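Local coordinates for protein mannitol dehydrogenase (Helicobacter pylori, PDB 3TWO) that probably catalyses the NADP(H)-dependent, reversible interconversion of cinnamyl aldehydes and cinnamyl alcohols at a zinc-containing active site, at residues G89-S94 and G294-T299; A156-A161 and Q300-F305; D324-N329 and F337-D342. All blocks are in the same frame, centred on the assembly; numbering follows the deposited sequence.

Contact 1: G89-S94 and G294-T299; sequences GCFVNS and GGIKET
Phe91 reaches the start of helix 296-308 with the far end of its ring, touching an aliphatic side chain and a backbone carbonyl. The apolar part is shared with Ile296, whose CD1 lies 3.7 Å from Phe91 CE1, with CG1 of Ile296 about as close; the isoleucine arm meets the ring at a slant. The polar part is a carbonyl at the ring edge: Gly294 O sits in the ring plane, 3.5 Å from Phe91 CE2, so it meets the weakly positive aromatic C-H rim. With chi1 at 52°, CG stands between the backbone N and the carbonyl carbon, which carries the ring across to the other segment. This joins the GroES-like part of the chain, just ahead of the four-cysteine zinc lobe (Cys95, Cys98, Cys101, Cys109), to the helix that follows strand 287-290, the edge strand of the Rossmann-type sheet, with Gly295 as its N-cap. Backbone and side-chain bonds fix the helix start: Gly295 O receives Thr299 N at 2.9 Å and Thr299 OG1 at 2.7 Å, from opposite faces of the carbonyl plane. At the same helix end, Glu106 OE1 accepts a hydrogen bond from Ile296 N.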
loop_
_atom_site.group_PDB
_atom_site.type_symbol
_atom_site.label_atom_id
_atom_site.label_comp_id
_atom_site.label_asym_id
_atom_site.label_seq_id
_atom_site.Cartn_x
_atom_site.Cartn_y
_atom_site.Cartn_z
ATOM N N GLY B 89 -6.498 -27.186 -3.348
ATOM C CA GLY B 89 -6.114 -25.878 -3.837
ATOM C C GLY B 89 -4.623 -25.717 -4.145
ATOM O O GLY B 89 -3.933 -26.653 -4.601
ATOM N N CYS B 90 -4.122 -24.514 -3.853
ATOM C CA CYS B 90 -2.743 -24.121 -4.161
ATOM C C CYS B 90 -1.625 -24.695 -3.298
ATOM O O CYS B 90 -0.436 -24.538 -3.673
ATOM C CB CYS B 90 -2.623 -22.579 -4.103
ATOM S SG CYS B 90 -3.693 -21.841 -5.344
ATOM N N PHE B 91 -1.957 -25.277 -2.134
ATOM C CA PHE B 91 -0.897 -25.918 -1.339
ATOM C C PHE B 91 -1.403 -27.193 -0.674
ATOM O O PHE B 91 -2.608 -27.326 -0.451
ATOM C CB PHE B 91 -0.258 -24.967 -0.309
ATOM C CG PHE B 91 -1.277 -24.287 0.559
ATOM C CD1 PHE B 91 -1.731 -24.892 1.719
ATOM C CD2 PHE B 91 -1.803 -23.047 0.195
ATOM C CE1 PHE B 91 -2.695 -24.270 2.523
ATOM C CE2 PHE B 91 -2.734 -22.415 0.995
ATOM C CZ PHE B 91 -3.187 -23.044 2.162
ATOM N N VAL B 92 -0.483 -28.113 -0.383
ATOM C CA VAL B 92 -0.824 -29.441 0.091
ATOM C C VAL B 92 -0.172 -29.787 1.431
ATOM O O VAL B 92 -0.330 -30.915 1.950
ATOM C CB VAL B 92 -0.384 -30.531 -0.921
ATOM C CG1 VAL B 92 -1.112 -30.373 -2.193
ATOM C CG2 VAL B 92 1.180 -30.462 -1.183
ATOM N N ASN B 93 0.563 -28.855 1.993
ATOM C CA ASN B 93 1.247 -29.092 3.289
ATOM C C ASN B 93 1.874 -27.801 3.808
ATOM O O ASN B 93 2.029 -26.861 3.006
ATOM C CB ASN B 93 2.336 -30.156 3.149
ATOM C CG ASN B 93 2.359 -31.105 4.349
ATOM O OD1 ASN B 93 1.893 -30.746 5.421
ATOM N ND2 ASN B 93 2.798 -32.357 4.134
ATOM N N SER B 94 2.170 -27.748 5.130
ATOM C CA SER B 94 2.878 -26.642 5.783
ATOM C C SER B 94 3.408 -27.133 7.126
ATOM O O SER B 94 3.181 -28.279 7.464
ATOM C CB SER B 94 1.982 -25.392 5.962
ATOM O OG SER B 94 0.885 -25.636 6.843
ATOM N N GLY B 294 -5.667 -18.115 0.151
ATOM C CA GLY B 294 -6.312 -18.032 1.461
ATOM C C GLY B 294 -5.885 -19.254 2.224
ATOM O O GLY B 294 -5.339 -20.193 1.649
ATOM N N GLY B 295 -6.138 -19.245 3.504
ATOM C CA GLY B 295 -5.937 -20.416 4.350
ATOM C C GLY B 295 -6.934 -21.527 4.129
ATOM O O GLY B 295 -7.931 -21.338 3.467
ATOM N N ILE B 296 -6.626 -22.717 4.667
ATOM C CA ILE B 296 -7.534 -23.873 4.558
ATOM C C ILE B 296 -8.945 -23.585 5.131
ATOM O O ILE B 296 -10.000 -23.804 4.475
ATOM C CB ILE B 296 -6.895 -25.104 5.219
ATOM C CG1 ILE B 296 -5.662 -25.536 4.392
ATOM C CG2 ILE B 296 -7.923 -26.231 5.385
ATOM C CD1 ILE B 296 -5.976 -25.862 2.827
ATOM N N LYS B 297 -8.961 -23.094 6.353
ATOM C CA LYS B 297 -10.196 -22.699 6.985
ATOM C C LYS B 297 -11.044 -21.767 6.127
ATOM O O LYS B 297 -12.220 -22.016 5.949
ATOM C CB LYS B 297 -9.915 -22.011 8.301
ATOM C CG LYS B 297 -11.187 -21.896 9.135
ATOM C CD LYS B 297 -10.956 -21.166 10.449
ATOM C CE LYS B 297 -12.071 -21.620 11.383
ATOM N NZ LYS B 297 -12.056 -20.709 12.537
ATOM N N GLU B 298 -10.455 -20.685 5.593
ATOM C CA GLU B 298 -11.288 -19.718 4.902
ATOM C C GLU B 298 -11.659 -20.334 3.543
ATOM O O GLU B 298 -12.721 -20.004 2.977
ATOM C CB GLU B 298 -10.605 -18.315 4.760
ATOM C CG GLU B 298 -11.574 -17.249 4.232
ATOM C CD GLU B 298 -10.960 -15.876 3.963
ATOM O OE1 GLU B 298 -9.708 -15.739 3.730
ATOM O OE2 GLU B 298 -11.742 -14.887 3.941
ATOM N N THR B 299 -10.770 -21.162 2.973
ATOM C CA THR B 299 -11.123 -21.875 1.735
ATOM C C THR B 299 -12.392 -22.768 1.920
ATOM O O THR B 299 -13.319 -22.760 1.052
ATOM C CB THR B 299 -9.951 -22.709 1.209
ATOM O OG1 THR B 299 -8.789 -21.855 1.001
ATOM C CG2 THR B 299 -10.344 -23.475 -0.154
#

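Contact 2: A156-A161 and Q300-F305; sequences APLLCA and QEMVDF. With ZN (zinc ion), chain G.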
loop_
_atom_site.group_PDB
_atom_site.type_symbol
_atom_site.label_atom_id
_atom_site.label_comp_id
_atom_site.label_asym_id
_atom_site.label_seq_id
_atom_site.Cartn_x
_atom_site.Cartn_y
_atom_site.Cartn_z
ATOM N N ALA B 156 -14.278 -26.939 -9.087
ATOM C CA ALA B 156 -12.815 -26.979 -9.148
ATOM C C ALA B 156 -12.144 -25.587 -9.092
ATOM O O ALA B 156 -11.193 -25.390 -8.324
ATOM C CB ALA B 156 -12.317 -27.855 -10.404
ATOM N N PRO B 157 -12.635 -24.606 -9.875
ATOM C CA PRO B 157 -11.901 -23.316 -9.813
ATOM C C PRO B 157 -12.209 -22.530 -8.557
ATOM O O PRO B 157 -11.512 -21.554 -8.288
ATOM C CB PRO B 157 -12.379 -22.533 -11.069
ATOM C CG PRO B 157 -12.955 -23.600 -12.028
ATOM C CD PRO B 157 -13.535 -24.678 -11.049
ATOM N N LEU B 158 -13.220 -22.938 -7.774
ATOM C CA LEU B 158 -13.391 -22.306 -6.471
ATOM C C LEU B 158 -12.124 -22.478 -5.671
ATOM O O LEU B 158 -11.811 -21.606 -4.858
ATOM C CB LEU B 158 -14.547 -22.910 -5.661
ATOM C CG LEU B 158 -15.898 -22.845 -6.280
ATOM C CD1 LEU B 158 -16.926 -23.748 -5.469
ATOM C CD2 LEU B 158 -16.325 -21.414 -6.413
ATOM N N LEU B 159 -11.380 -23.593 -5.901
ATOM C CA LEU B 159 -10.213 -23.889 -5.070
ATOM C C LEU B 159 -9.106 -22.880 -5.192
ATOM O O LEU B 159 -8.269 -22.815 -4.308
ATOM C CB LEU B 159 -9.679 -25.315 -5.261
ATOM C CG LEU B 159 -10.400 -26.480 -4.538
ATOM C CD1 LEU B 159 -9.974 -26.447 -3.056
ATOM C CD2 LEU B 159 -11.913 -26.419 -4.662
ATOM N N CYS B 160 -9.063 -22.104 -6.277
ATOM C CA CYS B 160 -8.087 -20.997 -6.353
ATOM C C CYS B 160 -8.695 -19.675 -6.749
ATOM O O CYS B 160 -8.617 -18.755 -6.001
ATOM C CB CYS B 160 -6.956 -21.280 -7.314
ATOM S SG CYS B 160 -5.787 -19.919 -7.257
ATOM N N ALA B 161 -9.280 -19.563 -7.927
ATOM C CA ALA B 161 -10.077 -18.355 -8.282
ATOM C C ALA B 161 -11.093 -17.904 -7.236
ATOM O O ALA B 161 -11.238 -16.690 -6.950
ATOM C CB ALA B 161 -10.801 -18.565 -9.644
ATOM N N GLN B 300 -12.452 -23.496 3.057
ATOM C CA GLN B 300 -13.648 -24.271 3.396
ATOM C C GLN B 300 -14.869 -23.340 3.545
ATOM O O GLN B 300 -15.941 -23.628 2.997
ATOM C CB GLN B 300 -13.464 -25.093 4.679
ATOM C CG GLN B 300 -14.662 -26.035 4.982
ATOM C CD GLN B 300 -14.774 -27.142 3.946
ATOM O OE1 GLN B 300 -13.837 -27.930 3.803
ATOM N NE2 GLN B 300 -15.905 -27.168 3.141
ATOM N N GLU B 301 -14.716 -22.245 4.279
ATOM C CA GLU B 301 -15.816 -21.324 4.425
ATOM C C GLU B 301 -16.297 -20.849 3.041
ATOM O O GLU B 301 -17.495 -20.766 2.774
ATOM C CB GLU B 301 -15.340 -20.119 5.248
ATOM C CG GLU B 301 -16.379 -18.980 5.363
ATOM C CD GLU B 301 -15.731 -17.664 5.882
ATOM O OE1 GLU B 301 -15.964 -16.589 5.269
ATOM O OE2 GLU B 301 -14.960 -17.735 6.869
ATOM N N MET B 302 -15.364 -20.546 2.161
ATOM C CA MET B 302 -15.711 -19.991 0.814
ATOM C C MET B 302 -16.432 -21.039 -0.052
ATOM O O MET B 302 -17.480 -20.757 -0.691
ATOM C CB MET B 302 -14.450 -19.418 0.110
ATOM C CG MET B 302 -14.572 -19.062 -1.398
ATOM S SD MET B 302 -14.468 -20.553 -2.458
ATOM C CE MET B 302 -15.359 -20.088 -3.851
ATOM N N VAL B 303 -15.904 -22.250 -0.073
ATOM C CA VAL B 303 -16.601 -23.303 -0.829
ATOM C C VAL B 303 -18.012 -23.532 -0.298
ATOM O O VAL B 303 -18.965 -23.627 -1.081
ATOM C CB VAL B 303 -15.757 -24.642 -0.898
ATOM C CG1 VAL B 303 -16.623 -25.839 -1.410
ATOM C CG2 VAL B 303 -14.488 -24.411 -1.812
ATOM N N ASP B 304 -18.158 -23.572 1.034
ATOM C CA ASP B 304 -19.492 -23.776 1.642
ATOM C C ASP B 304 -20.448 -22.662 1.202
ATOM O O ASP B 304 -21.621 -22.937 0.875
ATOM C CB ASP B 304 -19.416 -23.798 3.202
ATOM C CG ASP B 304 -18.667 -25.028 3.746
ATOM O OD1 ASP B 304 -18.414 -26.007 3.005
ATOM O OD2 ASP B 304 -18.275 -24.998 4.913
ATOM N N PHE B 305 -19.950 -21.407 1.238
ATOM C CA PHE B 305 -20.740 -20.236 0.913
ATOM C C PHE B 305 -21.186 -20.341 -0.554
ATOM O O PHE B 305 -22.349 -20.119 -0.873
ATOM C CB PHE B 305 -19.859 -18.968 1.096
ATOM C CG PHE B 305 -20.543 -17.672 0.715
ATOM C CD1 PHE B 305 -21.474 -17.071 1.558
ATOM C CD2 PHE B 305 -20.215 -17.013 -0.467
ATOM C CE1 PHE B 305 -22.106 -15.825 1.210
ATOM C CE2 PHE B 305 -20.810 -15.767 -0.813
ATOM C CZ PHE B 305 -21.765 -15.187 0.029
HETATM ZN ZN ZN G . -4.098 -20.037 -8.966
#
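Gln300 NE2 donates to Asp304 OD1 at 2.8 Å, a bond between side chains one turn apart on helix 296-308. The acceptor lies almost in the plane of the Gln300 amide, while the donor meets the carboxylate on its syn side but 35° out of its plane. At its other end the amide is held too, with Gln300 OE1 accepting from Ser145 N. The contact itself is apolar and buried. Leu158 and Val303 bring their CA atoms to 6.6 Å, and Val303 CG2 approaches Leu158 CB at 4.1 Å and Leu159 CD2 at 4.3 Å, so a single methyl bridges two successive leucines. Met302 starts out with CG anti to its backbone N (chi1 168°) and then bends at chi2, which brings its thioether across Leu158: Met302 SD is 4.0 Å from Leu158 CB and 3.7 Å from Leu158 O. Tyr195 of helix 187-198 touches both Leu158 and Met302, and Ile144 borders Leu159 and Val303, extending the apolar layer on two fronts. Cys160 points away from this layer. Its SG, anti to the backbone N, binds zinc at 2.4 Å in company with Cys42 and His64, and the residue also touches the cofactor. The segment 158-161, with its wider pi-type turn, thus has leucines packed on helix 296-308 and a cysteine on the metal, an arrangement belonging to the Cys-His-Cys zinc site of the zinc-dependent alcohol dehydrogenase family.

Contact 3: D324-N329 and F337-D342; sequences DTAYHN and FRYVID. With NDP (NADPH dihydro-nicotinamide-adenine-dinucleotide phosphate), chain F.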
loop_
_atom_site.group_PDB
_atom_site.type_symbol
_atom_site.label_atom_id
_atom_site.label_comp_id
_atom_site.label_asym_id
_atom_site.label_seq_id
_atom_site.Cartn_x
_atom_site.Cartn_y
_atom_site.Cartn_z
ATOM N N ASP B 324 -2.429 -26.711 -24.398
ATOM C CA ASP B 324 -1.679 -25.766 -25.159
ATOM C C ASP B 324 -2.548 -24.745 -25.856
ATOM O O ASP B 324 -2.222 -23.584 -25.838
ATOM C CB ASP B 324 -0.768 -26.472 -26.149
ATOM C CG ASP B 324 0.457 -27.062 -25.443
ATOM O OD1 ASP B 324 0.673 -28.254 -25.474
ATOM O OD2 ASP B 324 1.174 -26.306 -24.819
ATOM N N THR B 325 -3.657 -25.181 -26.442
ATOM C CA THR B 325 -4.641 -24.261 -26.970
ATOM C C THR B 325 -5.234 -23.331 -25.931
ATOM O O THR B 325 -5.287 -22.138 -26.144
ATOM C CB THR B 325 -5.726 -25.054 -27.720
ATOM O OG1 THR B 325 -5.055 -25.679 -28.825
ATOM C CG2 THR B 325 -6.858 -24.082 -28.228
ATOM N N ALA B 326 -5.633 -23.851 -24.777
ATOM C CA ALA B 326 -6.128 -22.996 -23.670
ATOM C C ALA B 326 -5.093 -21.890 -23.301
ATOM O O ALA B 326 -5.464 -20.714 -23.192
ATOM C CB ALA B 326 -6.479 -23.826 -22.437
ATOM N N TYR B 327 -3.819 -22.277 -23.113
ATOM C CA TYR B 327 -2.751 -21.335 -22.723
ATOM C C TYR B 327 -2.555 -20.275 -23.838
ATOM O O TYR B 327 -2.412 -19.101 -23.569
ATOM C CB TYR B 327 -1.424 -22.089 -22.535
ATOM C CG TYR B 327 -1.191 -22.778 -21.194
ATOM C CD1 TYR B 327 -2.256 -23.278 -20.428
ATOM C CD2 TYR B 327 0.124 -22.885 -20.675
ATOM C CE1 TYR B 327 -2.025 -23.887 -19.189
ATOM C CE2 TYR B 327 0.369 -23.499 -19.439
ATOM C CZ TYR B 327 -0.709 -24.019 -18.731
ATOM O OH TYR B 327 -0.481 -24.603 -17.538
ATOM N N HIS B 328 -2.546 -20.697 -25.086
ATOM C CA HIS B 328 -2.507 -19.722 -26.173
ATOM C C HIS B 328 -3.651 -18.690 -26.011
ATOM O O HIS B 328 -3.426 -17.476 -26.008
ATOM C CB HIS B 328 -2.667 -20.398 -27.547
ATOM C CG HIS B 328 -2.827 -19.409 -28.658
ATOM N ND1 HIS B 328 -1.751 -18.732 -29.194
ATOM C CD2 HIS B 328 -3.929 -18.909 -29.275
ATOM C CE1 HIS B 328 -2.175 -17.880 -30.116
ATOM N NE2 HIS B 328 -3.491 -17.975 -30.195
ATOM N N ASN B 329 -4.874 -19.197 -25.858
ATOM C CA ASN B 329 -6.058 -18.340 -25.801
ATOM C C ASN B 329 -5.962 -17.387 -24.651
ATOM O O ASN B 329 -6.250 -16.203 -24.802
ATOM C CB ASN B 329 -7.284 -19.202 -25.675
ATOM C CG ASN B 329 -7.687 -19.792 -27.002
ATOM O OD1 ASN B 329 -7.162 -19.395 -28.026
ATOM N ND2 ASN B 329 -8.665 -20.696 -26.997
ATOM N N PHE B 337 -13.773 -17.267 -19.630
ATOM C CA PHE B 337 -13.532 -17.191 -18.201
ATOM C C PHE B 337 -12.591 -18.326 -17.796
ATOM O O PHE B 337 -11.381 -18.252 -18.144
ATOM C CB PHE B 337 -14.843 -17.025 -17.401
ATOM C CG PHE B 337 -15.643 -15.767 -17.821
ATOM C CD1 PHE B 337 -16.820 -15.869 -18.604
ATOM C CD2 PHE B 337 -15.204 -14.488 -17.476
ATOM C CE1 PHE B 337 -17.545 -14.720 -18.965
ATOM C CE2 PHE B 337 -15.926 -13.342 -17.853
ATOM C CZ PHE B 337 -17.113 -13.477 -18.604
ATOM N N ARG B 338 -13.088 -19.366 -17.113
ATOM C CA ARG B 338 -12.216 -20.487 -16.733
ATOM C C ARG B 338 -12.329 -21.610 -17.738
ATOM O O ARG B 338 -13.460 -21.934 -18.180
ATOM C CB ARG B 338 -12.526 -20.999 -15.299
ATOM C CG ARG B 338 -11.648 -20.333 -14.219
ATOM C CD ARG B 338 -10.278 -21.030 -14.166
ATOM N NE ARG B 338 -9.433 -20.596 -13.063
ATOM C CZ ARG B 338 -8.647 -19.519 -13.078
ATOM N NH1 ARG B 338 -8.674 -18.680 -14.113
ATOM N NH2 ARG B 338 -7.898 -19.247 -12.016
ATOM N N TYR B 339 -11.182 -22.214 -18.078
ATOM C CA TYR B 339 -11.136 -23.568 -18.708
ATOM C C TYR B 339 -11.030 -24.630 -17.617
ATOM O O TYR B 339 -10.327 -24.428 -16.581
ATOM C CB TYR B 339 -9.940 -23.739 -19.658
ATOM C CG TYR B 339 -10.036 -22.901 -20.927
ATOM C CD1 TYR B 339 -9.296 -21.704 -21.059
ATOM C CD2 TYR B 339 -10.886 -23.273 -21.972
ATOM C CE1 TYR B 339 -9.383 -20.936 -22.230
ATOM C CE2 TYR B 339 -10.995 -22.512 -23.134
ATOM C CZ TYR B 339 -10.243 -21.365 -23.257
ATOM O OH TYR B 339 -10.365 -20.619 -24.389
ATOM N N VAL B 340 -11.749 -25.744 -17.817
ATOM C CA VAL B 340 -11.655 -26.835 -16.870
ATOM C C VAL B 340 -11.427 -28.155 -17.614
ATOM O O VAL B 340 -12.146 -28.459 -18.595
ATOM C CB VAL B 340 -12.877 -26.947 -15.998
ATOM C CG1 VAL B 340 -12.775 -28.242 -15.208
ATOM C CG2 VAL B 340 -13.012 -25.724 -15.056
ATOM N N ILE B 341 -10.427 -28.920 -17.163
ATOM C CA ILE B 341 -10.089 -30.185 -17.836
ATOM C C ILE B 341 -10.917 -31.319 -17.273
ATOM O O ILE B 341 -10.986 -31.522 -16.069
ATOM C CB ILE B 341 -8.600 -30.563 -17.721
ATOM C CG1 ILE B 341 -7.683 -29.432 -18.260
ATOM C CG2 ILE B 341 -8.345 -31.901 -18.462
ATOM C CD1 ILE B 341 -6.248 -29.556 -17.807
ATOM N N ASP B 342 -11.554 -32.057 -18.158
ATOM C CA ASP B 342 -12.315 -33.199 -17.713
ATOM C C ASP B 342 -11.330 -34.379 -17.695
ATOM O O ASP B 342 -10.970 -34.950 -18.738
ATOM C CB ASP B 342 -13.559 -33.356 -18.614
ATOM C CG ASP B 342 -14.270 -34.670 -18.421
ATOM O OD1 ASP B 342 -13.725 -35.594 -17.803
ATOM O OD2 ASP B 342 -15.373 -34.765 -18.949
HETATM P PA NDP F . -6.924 -15.143 -16.728
HETATM O O1A NDP F . -6.230 -14.736 -17.960
HETATM O O2A NDP F . -8.401 -15.682 -16.631
HETATM O O5B NDP F . -7.610 -13.667 -16.615
HETATM C C5B NDP F . -6.809 -12.380 -16.792
HETATM C C4B NDP F . -7.764 -11.305 -17.296
HETATM O O4B NDP F . -7.237 -9.913 -17.287
HETATM C C3B NDP F . -8.167 -11.641 -18.750
HETATM O O3B NDP F . -9.635 -11.502 -18.846
HETATM C C2B NDP F . -7.445 -10.534 -19.563
HETATM O O2B NDP F . -8.267 -10.277 -20.717
HETATM C C1B NDP F . -7.547 -9.315 -18.616
HETATM N N9A NDP F . -6.420 -8.364 -18.754
HETATM C C8A NDP F . -5.156 -8.693 -19.104
HETATM N N7A NDP F . -4.443 -7.580 -19.057
HETATM C C5A NDP F . -5.229 -6.573 -18.688
HETATM C C6A NDP F . -5.017 -5.222 -18.481
HETATM N N6A NDP F . -3.796 -4.611 -18.658
HETATM N N1A NDP F . -6.075 -4.505 -18.118
HETATM C C2A NDP F . -7.269 -5.017 -17.915
HETATM N N3A NDP F . -7.497 -6.297 -18.089
HETATM C C4A NDP F . -6.482 -7.082 -18.492
HETATM O O3 NDP F . -6.179 -14.910 -15.357
HETATM P PN NDP F . -6.599 -15.444 -13.989
HETATM O O1N NDP F . -7.850 -14.817 -13.505
HETATM O O2N NDP F . -6.499 -16.982 -13.809
HETATM O O5D NDP F . -5.402 -14.919 -13.112
HETATM C C5D NDP F . -5.047 -13.457 -13.219
HETATM C C4D NDP F . -3.686 -13.163 -12.458
HETATM O O4D NDP F . -4.001 -13.532 -11.102
HETATM C C3D NDP F . -2.462 -14.015 -12.891
HETATM O O3D NDP F . -1.282 -13.165 -12.865
HETATM C C2D NDP F . -2.458 -15.116 -11.806
HETATM O O2D NDP F . -1.172 -15.590 -11.605
HETATM C C1D NDP F . -2.877 -14.284 -10.571
HETATM N N1N NDP F . -3.312 -15.103 -9.389
HETATM C C2N NDP F . -2.887 -14.689 -8.106
HETATM C C3N NDP F . -3.258 -15.402 -6.978
HETATM C C7N NDP F . -2.853 -14.872 -5.603
HETATM O O7N NDP F . -2.567 -13.674 -5.444
HETATM N N7N NDP F . -3.089 -15.707 -4.597
HETATM C C4N NDP F . -4.032 -16.576 -7.122
HETATM C C5N NDP F . -4.502 -16.986 -8.404
HETATM C C6N NDP F . -4.141 -16.275 -9.529
HETATM P P2B NDP F . -7.690 -10.058 -22.154
HETATM O O1X NDP F . -8.584 -11.062 -23.093
HETATM O O2X NDP F . -7.708 -8.631 -22.489
HETATM O O3X NDP F . -6.217 -10.656 -22.171
#
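Tyr339 receives Ala326 on one face of its ring and Asn329 at its hydroxyl. The Ala326 methyl makes a CH-pi contact, its CB 4.0 Å from the centroid of the Tyr339 ring and 22° off the normal; it is offset toward the rim, with Tyr339 CD1 the nearest ring atom at 3.8 Å. One turn further along the helix, Asn329 ND2 donates to Tyr339 OH at 3.1 Å, with an N-H...O angle of 150°. The two side chains meet at roughly a right angle, and the amide is turned 32° from the ring plane, with the hydroxyl oxygen a little out of the Asn329 amide plane. Ala326 and Asn329 belong to helix 323-331, which links the parallel strands 315-318 and 338-342 in a beta-alpha-beta unit; Ile318 of the first strand touches both Ala326 and Tyr339. Next to Tyr339 on the strand, Arg338 takes no part in the helix packing; its side chain, bent at chi2, runs to NADPH. Arg338 NH1 donates to O2N of the nicotinamide-side phosphate at 2.8 Å, while Arg338 NH2 adds a weak bond to that same oxygen at 3.2 Å. In the next shell, Glu65 OE1 forms a salt bridge with Arg338 NE and so probably helps to set the guanidinium against the phosphate. On the same helix as Ala326 and Asn329, Tyr327 packs on helix 43-49, whose Ser44 and His47 also bind NADPH.

How the contacts relate
Contacts 1 and 2 lie side by side, their centres 10 Å apart, and use successive turns of helix 296-308. They touch directly, Cys90 SG coming within 3.4 Å of Cys160 SG. Along the chain their segments alternate (89-94, 156-161, 294-299, 300-305), so together they bind the GroES-like part and helix 158-171 to the helix that follows the Rossmann-type sheet. Contact 3 follows in series, with its centre about 20 Å from that of contact 2 and 24 Å from that of contact 1. Its strand 338-342 pairs with strand 31-40, and Arg338 and Val340 touch Ala161 and Pro157 of contact 2. Zinc-binding Cys160 and phosphate-binding Arg338 both lie along the same NADPH molecule.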